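Local coordinates for protein U4/U6 snRNA-associated-splicing factor PRP24 (Saccharomyces cerevisiae, PDB 4N0T) that binds U6 snRNA and works as a recycling factor of the spliceosome, annealing U6 with U4 snRNA, at residues K14-P17 / K18-Q22; D103-D107 / I108-A112; Q298-Q301 / E302-I306. All blocks are in the same frame, centred on the assembly; numbering follows the deposited sequence.

Contact 1 (K14-P17 / K18-Q22)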
loop_
_atom_site.group_PDB
_atom_site.type_symbol
_atom_site.label_atom_id
_atom_site.label_comp_id
_atom_site.label_asym_id
_atom_site.label_seq_id
_atom_site.Cartn_x
_atom_site.Cartn_y
_atom_site.Cartn_z
ATOM N N LYS A 14 26.063 4.860 -16.442
ATOM C CA LYS A 14 26.116 3.730 -17.368
ATOM C C LYS A 14 27.563 3.325 -17.638
ATOM O O LYS A 14 28.461 4.167 -17.624
ATOM C CB LYS A 14 25.415 4.085 -18.684
ATOM C CG LYS A 14 25.466 2.976 -19.717
ATOM C CD LYS A 14 24.653 3.306 -20.948
ATOM C CE LYS A 14 24.636 2.105 -21.893
ATOM N NZ LYS A 14 23.835 2.392 -23.118
ATOM N N ASN A 15 27.757 2.021 -17.836
ATOM C CA ASN A 15 29.041 1.438 -18.266
ATOM C C ASN A 15 30.085 1.314 -17.160
ATOM O O ASN A 15 31.290 1.355 -17.428
ATOM C CB ASN A 15 29.639 2.161 -19.482
ATOM C CG ASN A 15 30.572 1.256 -20.279
ATOM O OD1 ASN A 15 30.300 0.060 -20.417
ATOM N ND2 ASN A 15 31.678 1.808 -20.783
ATOM N N LEU A 16 29.635 1.154 -15.921
ATOM C CA LEU A 16 30.552 0.812 -14.840
ATOM C C LEU A 16 31.103 -0.592 -15.087
ATOM O O LEU A 16 30.431 -1.427 -15.711
ATOM C CB LEU A 16 29.830 0.848 -13.491
ATOM C CG LEU A 16 29.426 2.242 -13.011
ATOM C CD1 LEU A 16 28.359 2.158 -11.919
ATOM C CD2 LEU A 16 30.630 3.005 -12.505
ATOM N N PRO A 17 32.313 -0.863 -14.585
ATOM C CA PRO A 17 32.912 -2.193 -14.765
ATOM C C PRO A 17 32.046 -3.286 -14.146
ATOM O O PRO A 17 31.329 -3.008 -13.178
ATOM C CB PRO A 17 34.231 -2.088 -13.988
ATOM C CG PRO A 17 34.560 -0.621 -13.994
ATOM C CD PRO A 17 33.227 0.073 -13.904
ATOM N N LYS A 18 32.114 -4.498 -14.695
ATOM C CA LYS A 18 31.435 -5.665 -14.121
ATOM C C LYS A 18 31.698 -5.820 -12.622
ATOM O O LYS A 18 30.815 -6.217 -11.852
ATOM C CB LYS A 18 31.915 -6.934 -14.831
ATOM C CG LYS A 18 30.861 -7.645 -15.656
ATOM C CD LYS A 18 30.950 -9.155 -15.454
ATOM C CE LYS A 18 30.279 -9.579 -14.154
ATOM N NZ LYS A 18 28.793 -9.499 -14.264
ATOM N N SER A 19 32.920 -5.493 -12.217
ATOM C CA SER A 19 33.373 -5.702 -10.845
ATOM C C SER A 19 32.869 -4.646 -9.870
ATOM O O SER A 19 33.079 -4.763 -8.659
ATOM C CB SER A 19 34.905 -5.746 -10.793
ATOM O OG SER A 19 35.472 -4.458 -10.986
ATOM N N TYR A 20 32.207 -3.615 -10.388
ATOM C CA TYR A 20 31.781 -2.512 -9.537
ATOM C C TYR A 20 30.552 -2.836 -8.689
ATOM O O TYR A 20 29.482 -3.187 -9.201
ATOM C CB TYR A 20 31.605 -1.215 -10.338
ATOM C CG TYR A 20 32.688 -0.210 -10.019
ATOM C CD1 TYR A 20 34.021 -0.508 -10.268
ATOM C CD2 TYR A 20 32.386 1.021 -9.450
ATOM C CE1 TYR A 20 35.024 0.387 -9.970
ATOM C CE2 TYR A 20 33.390 1.932 -9.147
ATOM C CZ TYR A 20 34.708 1.601 -9.409
ATOM O OH TYR A 20 35.727 2.481 -9.123
ATOM N N ASN A 21 30.729 -2.732 -7.379
ATOM C CA ASN A 21 29.637 -2.917 -6.439
ATOM C C ASN A 21 29.176 -1.589 -5.856
ATOM O O ASN A 21 29.774 -0.539 -6.103
ATOM C CB ASN A 21 30.033 -3.897 -5.320
ATOM C CG ASN A 21 31.256 -3.443 -4.531
ATOM O OD1 ASN A 21 31.499 -2.247 -4.353
ATOM N ND2 ASN A 21 32.028 -4.408 -4.042
ATOM N N GLN A 22 28.112 -1.656 -5.071
ATOM C CA GLN A 22 27.549 -0.504 -4.388
ATOM C C GLN A 22 28.609 0.285 -3.601
ATOM O O GLN A 22 28.632 1.522 -3.628
ATOM C CB GLN A 22 26.457 -1.023 -3.462
ATOM C CG GLN A 22 25.660 -0.002 -2.729
ATOM C CD GLN A 22 24.583 -0.666 -1.908
ATOM O OE1 GLN A 22 24.663 -1.862 -1.623
ATOM N NE2 GLN A 22 23.565 0.093 -1.536
#
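Leu16 is where Lys14-Pro17 first meets Lys18-Gln22: its CD2 methyl touches CD2 of Tyr20 at 4.0 Å, and the two side chains cross at about a right angle. The leucine branch swings back beside its own backbone N (chi1 -70°), and only this one methyl meets the tyrosine ring; elsewhere the buried side chain packs on Val25 of helix 22-29 and Ala51 of strand 49-55. Pro17, next in line, carries most of the contact. Its ring and the Tyr20 side chain lie side by side and point the same way, with CG and CD of the proline each 3.8 Å from CD1 of the tyrosine ring. Pro17 thus meets the ring at CD1 and Leu16 meets it at CD2, the two carbons flanking CG. The carbonyl of Pro17 closes the turn: Tyr20 N donates to Pro17 O over 3.0 Å with an N-H...O angle of 162°, nearly straight, although the donor stands well above the carbonyl plane. The bond brings Tyr20 back beside Pro17, so that the aromatic side chain runs alongside the pyrrolidine ring, while Lys18 and Ser19 occupy the exposed bend. Pro17 and Tyr20 also share Val72 as a neighbour, and the Tyr20 carbonyl takes a hydrogen bond from Arg49. Immediately afterwards Asn21 serves as N-cap of helix 22-29, its OD1 accepting from Lys24 N. Pro17 to Tyr20 is thus a type I beta turn, here joining the first strand to the first helix of an RNA recognition motif, just past the strand that carries RNP2 in this fold.

Contact 2 (D103-D107 / I108-A112)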
loop_
_atom_site.group_PDB
_atom_site.type_symbol
_atom_site.label_atom_id
_atom_site.label_comp_id
_atom_site.label_asym_id
_atom_site.label_seq_id
_atom_site.Cartn_x
_atom_site.Cartn_y
_atom_site.Cartn_z
ATOM N N ASP A 103 10.871 -9.527 -11.753
ATOM C CA ASP A 103 10.807 -10.620 -12.719
ATOM C C ASP A 103 9.919 -10.297 -13.931
ATOM O O ASP A 103 10.246 -10.679 -15.057
ATOM C CB ASP A 103 10.411 -11.930 -12.025
ATOM C CG ASP A 103 11.459 -12.397 -11.021
ATOM O OD1 ASP A 103 12.634 -11.983 -11.143
ATOM O OD2 ASP A 103 11.110 -13.172 -10.105
ATOM N N LEU A 104 8.817 -9.572 -13.714
ATOM C CA LEU A 104 8.002 -9.070 -14.827
ATOM C C LEU A 104 8.814 -8.304 -15.863
ATOM O O LEU A 104 8.677 -8.528 -17.066
ATOM C CB LEU A 104 6.910 -8.112 -14.328
ATOM C CG LEU A 104 5.514 -8.573 -13.934
ATOM C CD1 LEU A 104 4.625 -7.354 -13.790
ATOM C CD2 LEU A 104 4.944 -9.536 -14.966
ATOM N N LEU A 105 9.632 -7.361 -15.400
ATOM C CA LEU A 105 10.439 -6.554 -16.308
ATOM C C LEU A 105 11.567 -7.396 -16.927
ATOM O O LEU A 105 11.918 -7.211 -18.087
ATOM C CB LEU A 105 11.007 -5.323 -15.594
ATOM C CG LEU A 105 10.107 -4.085 -15.484
ATOM C CD1 LEU A 105 8.811 -4.379 -14.734
ATOM C CD2 LEU A 105 10.869 -2.951 -14.811
ATOM N N GLN A 106 12.126 -8.300 -16.135
ATOM C CA GLN A 106 13.168 -9.225 -16.597
ATOM C C GLN A 106 12.661 -9.991 -17.828
ATOM O O GLN A 106 13.383 -10.150 -18.824
ATOM C CB GLN A 106 13.480 -10.194 -15.456
ATOM C CG GLN A 106 14.779 -10.954 -15.537
ATOM C CD GLN A 106 14.950 -11.881 -14.340
ATOM O OE1 GLN A 106 14.177 -12.825 -14.153
ATOM N NE2 GLN A 106 15.949 -11.603 -13.514
ATOM N N ASP A 107 11.406 -10.430 -17.758
ATOM C CA ASP A 107 10.745 -11.164 -18.849
ATOM C C ASP A 107 10.665 -10.412 -20.177
ATOM O O ASP A 107 10.627 -11.029 -21.244
ATOM C CB ASP A 107 9.322 -11.549 -18.438
ATOM C CG ASP A 107 9.273 -12.788 -17.571
ATOM O OD1 ASP A 107 10.281 -13.097 -16.899
ATOM O OD2 ASP A 107 8.214 -13.450 -17.559
ATOM N N ILE A 108 10.599 -9.085 -20.123
ATOM C CA ILE A 108 10.535 -8.286 -21.339
ATOM C C ILE A 108 11.871 -7.580 -21.567
ATOM O O ILE A 108 11.957 -6.559 -22.269
ATOM C CB ILE A 108 9.342 -7.293 -21.315
ATOM C CG1 ILE A 108 9.429 -6.363 -20.092
ATOM C CG2 ILE A 108 8.036 -8.065 -21.297
ATOM C CD1 ILE A 108 8.586 -5.085 -20.233
ATOM N N ASN A 109 12.898 -8.150 -20.942
ATOM C CA ASN A 109 14.291 -7.744 -21.113
ATOM C C ASN A 109 14.543 -6.285 -20.771
ATOM O O ASN A 109 15.256 -5.574 -21.483
ATOM C CB ASN A 109 14.803 -8.102 -22.517
ATOM C CG ASN A 109 14.805 -9.603 -22.767
ATOM O OD1 ASN A 109 15.277 -10.387 -21.938
ATOM N ND2 ASN A 109 14.263 -10.010 -23.907
ATOM N N VAL A 110 13.948 -5.846 -19.661
ATOM C CA VAL A 110 14.167 -4.504 -19.149
ATOM C C VAL A 110 14.891 -4.570 -17.801
ATOM O O VAL A 110 14.420 -5.223 -16.868
ATOM C CB VAL A 110 12.823 -3.772 -18.973
ATOM C CG1 VAL A 110 13.025 -2.447 -18.227
ATOM C CG2 VAL A 110 12.172 -3.539 -20.329
ATOM N N VAL A 111 16.046 -3.910 -17.706
ATOM C CA VAL A 111 16.788 -3.857 -16.458
ATOM C C VAL A 111 16.073 -2.907 -15.497
ATOM O O VAL A 111 15.682 -1.815 -15.896
ATOM C CB VAL A 111 18.207 -3.327 -16.700
ATOM C CG1 VAL A 111 18.951 -3.130 -15.373
ATOM C CG2 VAL A 111 18.968 -4.275 -17.631
ATOM N N ALA A 112 15.879 -3.339 -14.253
ATOM C CA ALA A 112 15.279 -2.476 -13.231
ATOM C C ALA A 112 16.329 -2.054 -12.219
ATOM O O ALA A 112 17.034 -2.900 -11.644
ATOM C CB ALA A 112 14.136 -3.182 -12.529
HETATM O O HOH W 1 15.973 -9.845 -18.974
#
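The carbonyl oxygen of Leu105 is gripped by two backbone N-H groups that reach it from opposite faces of its plane. Val110 N makes the shorter and straighter bond to Leu105 O (2.9 Å, 165° at the hydrogen); Ile108 N binds Leu105 O at 3.1 Å and is more bent. One residue on, Gln106 O accepts from Asn109 N at 3.0 Å. A water shares the same acceptor, donating to Gln106 O (2.6 Å) and to the side-chain OD1 of Asn109, so the asparagine is tied to the helix end through backbone and side chain alike. The reversal depends on Asn109 having positive phi (58°), which turns the chain back along the helix. Beneath the polar bonds, Leu105 CD2 rests against CG1 of Val110 at 4.1 Å and CB of Ala112 at 4.0 Å, the leucine and valine side chains crossing at a slant. Both Leu105 and Val110 then pack on Cys142 of helix 136-146 and on Val133 of strand 128-133. This is a Schellman motif with Asn109 as its C-prime residue, ending helix 98-107 and leading into strand 112-116 of the second RNA recognition motif.

Contact 3 (Q298-Q301 / E302-I306)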
loop_
_atom_site.group_PDB
_atom_site.type_symbol
_atom_site.label_atom_id
_atom_site.label_comp_id
_atom_site.label_asym_id
_atom_site.label_seq_id
_atom_site.Cartn_x
_atom_site.Cartn_y
_atom_site.Cartn_z
ATOM N N GLN A 298 -0.151 -15.900 2.425
ATOM C CA GLN A 298 0.553 -16.753 1.473
ATOM C C GLN A 298 1.668 -17.544 2.163
ATOM O O GLN A 298 1.817 -18.754 1.943
ATOM C CB GLN A 298 1.108 -15.899 0.338
ATOM C CG GLN A 298 1.992 -16.638 -0.632
ATOM C CD GLN A 298 2.541 -15.723 -1.705
ATOM O OE1 GLN A 298 1.903 -15.503 -2.738
ATOM N NE2 GLN A 298 3.725 -15.173 -1.462
ATOM N N PHE A 299 2.424 -16.859 3.020
ATOM C CA PHE A 299 3.453 -17.499 3.831
ATOM C C PHE A 299 2.883 -18.594 4.726
ATOM O O PHE A 299 3.447 -19.682 4.803
ATOM C CB PHE A 299 4.180 -16.437 4.655
ATOM C CG PHE A 299 4.942 -16.974 5.836
ATOM C CD1 PHE A 299 6.160 -17.630 5.664
ATOM C CD2 PHE A 299 4.475 -16.758 7.128
ATOM C CE1 PHE A 299 6.876 -18.094 6.764
ATOM C CE2 PHE A 299 5.184 -17.221 8.232
ATOM C CZ PHE A 299 6.386 -17.892 8.046
ATOM N N LEU A 300 1.769 -18.325 5.404
ATOM C CA LEU A 300 1.182 -19.334 6.284
ATOM C C LEU A 300 0.706 -20.565 5.517
ATOM O O LEU A 300 0.813 -21.697 6.011
ATOM C CB LEU A 300 0.015 -18.752 7.076
ATOM C CG LEU A 300 0.385 -17.654 8.066
ATOM C CD1 LEU A 300 -0.870 -17.098 8.736
ATOM C CD2 LEU A 300 1.352 -18.177 9.110
ATOM N N GLN A 301 0.166 -20.346 4.319
ATOM C CA GLN A 301 -0.347 -21.450 3.513
ATOM C C GLN A 301 0.760 -22.247 2.833
ATOM O O GLN A 301 0.742 -23.481 2.870
ATOM C CB GLN A 301 -1.329 -20.935 2.458
ATOM C CG GLN A 301 -2.641 -20.429 3.035
ATOM C CD GLN A 301 -3.424 -19.600 2.033
ATOM O OE1 GLN A 301 -4.563 -19.212 2.284
ATOM N NE2 GLN A 301 -2.804 -19.311 0.896
ATOM N N GLU A 302 1.716 -21.552 2.219
ATOM C CA GLU A 302 2.728 -22.204 1.384
ATOM C C GLU A 302 3.929 -22.730 2.161
ATOM O O GLU A 302 4.496 -23.764 1.803
ATOM C CB GLU A 302 3.209 -21.260 0.277
ATOM C CG GLU A 302 2.110 -20.834 -0.691
ATOM C CD GLU A 302 2.615 -19.911 -1.785
ATOM O OE1 GLU A 302 3.850 -19.738 -1.905
ATOM O OE2 GLU A 302 1.774 -19.358 -2.524
ATOM N N GLU A 303 4.324 -22.018 3.211
ATOM C CA GLU A 303 5.501 -22.401 3.981
ATOM C C GLU A 303 5.149 -23.179 5.250
ATOM O O GLU A 303 5.867 -24.102 5.636
ATOM C CB GLU A 303 6.352 -21.173 4.330
ATOM C CG GLU A 303 6.866 -20.406 3.123
ATOM C CD GLU A 303 7.780 -21.241 2.240
ATOM O OE1 GLU A 303 8.557 -22.063 2.780
ATOM O OE2 GLU A 303 7.720 -21.072 1.000
ATOM N N ILE A 304 4.046 -22.816 5.900
ATOM C CA ILE A 304 3.687 -23.443 7.165
ATOM C C ILE A 304 2.627 -24.531 6.944
ATOM O O ILE A 304 2.333 -25.322 7.846
ATOM C CB ILE A 304 3.215 -22.381 8.184
ATOM C CG1 ILE A 304 4.211 -21.218 8.214
ATOM C CG2 ILE A 304 3.045 -22.969 9.576
ATOM C CD1 ILE A 304 5.640 -21.608 8.649
ATOM N N HIS A 305 2.070 -24.564 5.733
ATOM C CA HIS A 305 1.106 -25.590 5.318
ATOM C C HIS A 305 -0.189 -25.544 6.122
ATOM O O HIS A 305 -0.823 -26.568 6.391
ATOM C CB HIS A 305 1.754 -26.980 5.308
ATOM C CG HIS A 305 2.967 -27.053 4.436
ATOM N ND1 HIS A 305 4.249 -27.090 4.942
ATOM C CD2 HIS A 305 3.095 -27.045 3.087
ATOM C CE1 HIS A 305 5.114 -27.122 3.943
ATOM N NE2 HIS A 305 4.440 -27.100 2.807
ATOM N N ILE A 306 -0.570 -24.323 6.480
ATOM C CA ILE A 306 -1.828 -24.050 7.139
ATOM C C ILE A 306 -2.899 -23.954 6.054
ATOM O O ILE A 306 -2.651 -23.408 4.976
ATOM C CB ILE A 306 -1.735 -22.709 7.900
ATOM C CG1 ILE A 306 -0.630 -22.777 8.958
ATOM C CG2 ILE A 306 -3.044 -22.359 8.560
ATOM C CD1 ILE A 306 -0.249 -21.414 9.517
#
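Ile304 lays its CG1 over one face of the Phe299 ring, 4.2 Å from the centroid and 22° off the ring normal, a CH-pi contact displaced towards the rim. Beyond it the CD1 methyl reaches the far end of the ring, at CZ. Glu303 CB and CG come obliquely against CD1 of Phe299, nearer the root of the ring than the isoleucine methyl. The phenylalanine ring can serve both because CG is anti to its backbone N (chi1 161°). The second bump is the Ile306 CD1 methyl, held in the notch between CB and CD2 of Leu300, 3.6 Å from each; these two side chains run side by side in the same direction. Down the exposed flank, the extended Glu302 chain passes across Gln298, its OE2 3.3 Å from Gln298 CG. Around this packing the backbone turn widens: Glu302 N binds Gln298 O at 2.8 Å and Glu303 N binds Phe299 O at 3.0 Å, both as in an alpha-helix; Ile304 N adds a weak bond to Phe299 O, and Ile306 N reaches back six residues to Leu300 O at 3.0 Å. Further in, Phe299 meets Phe345 edge-to-face, and Ile306 touches Met336 of helix 330-340. His305, with positive phi, ends the helical course, a C-terminal cap flanked by these apolar contacts, in the connection from helix 293-302 to strand 311-317 of the occluded RNA recognition motif.

Overall arrangement
The three contacts sit in three different RNA recognition motifs, each an antiparallel sheet of strand order 2-3-1-5-4 backed on one face by two helices. Contact 1 is a surface turn between the first strand and first helix of its domain, closed by one backbone bond and a proline-tyrosine pairing. Contacts 2 and 3 are partly buried and occupy equivalent places, where the helix after the first strand ends and the chain heads for the second strand; both use a residue of positive phi. Both are tied by several backbone bonds; contact 2 adds a bridging water, contact 3 an aromatic ring covered by isoleucine. None touches another: centres of contacts 1 and 2 are about 19 Å apart, those of 1 and 3 about 39 Å.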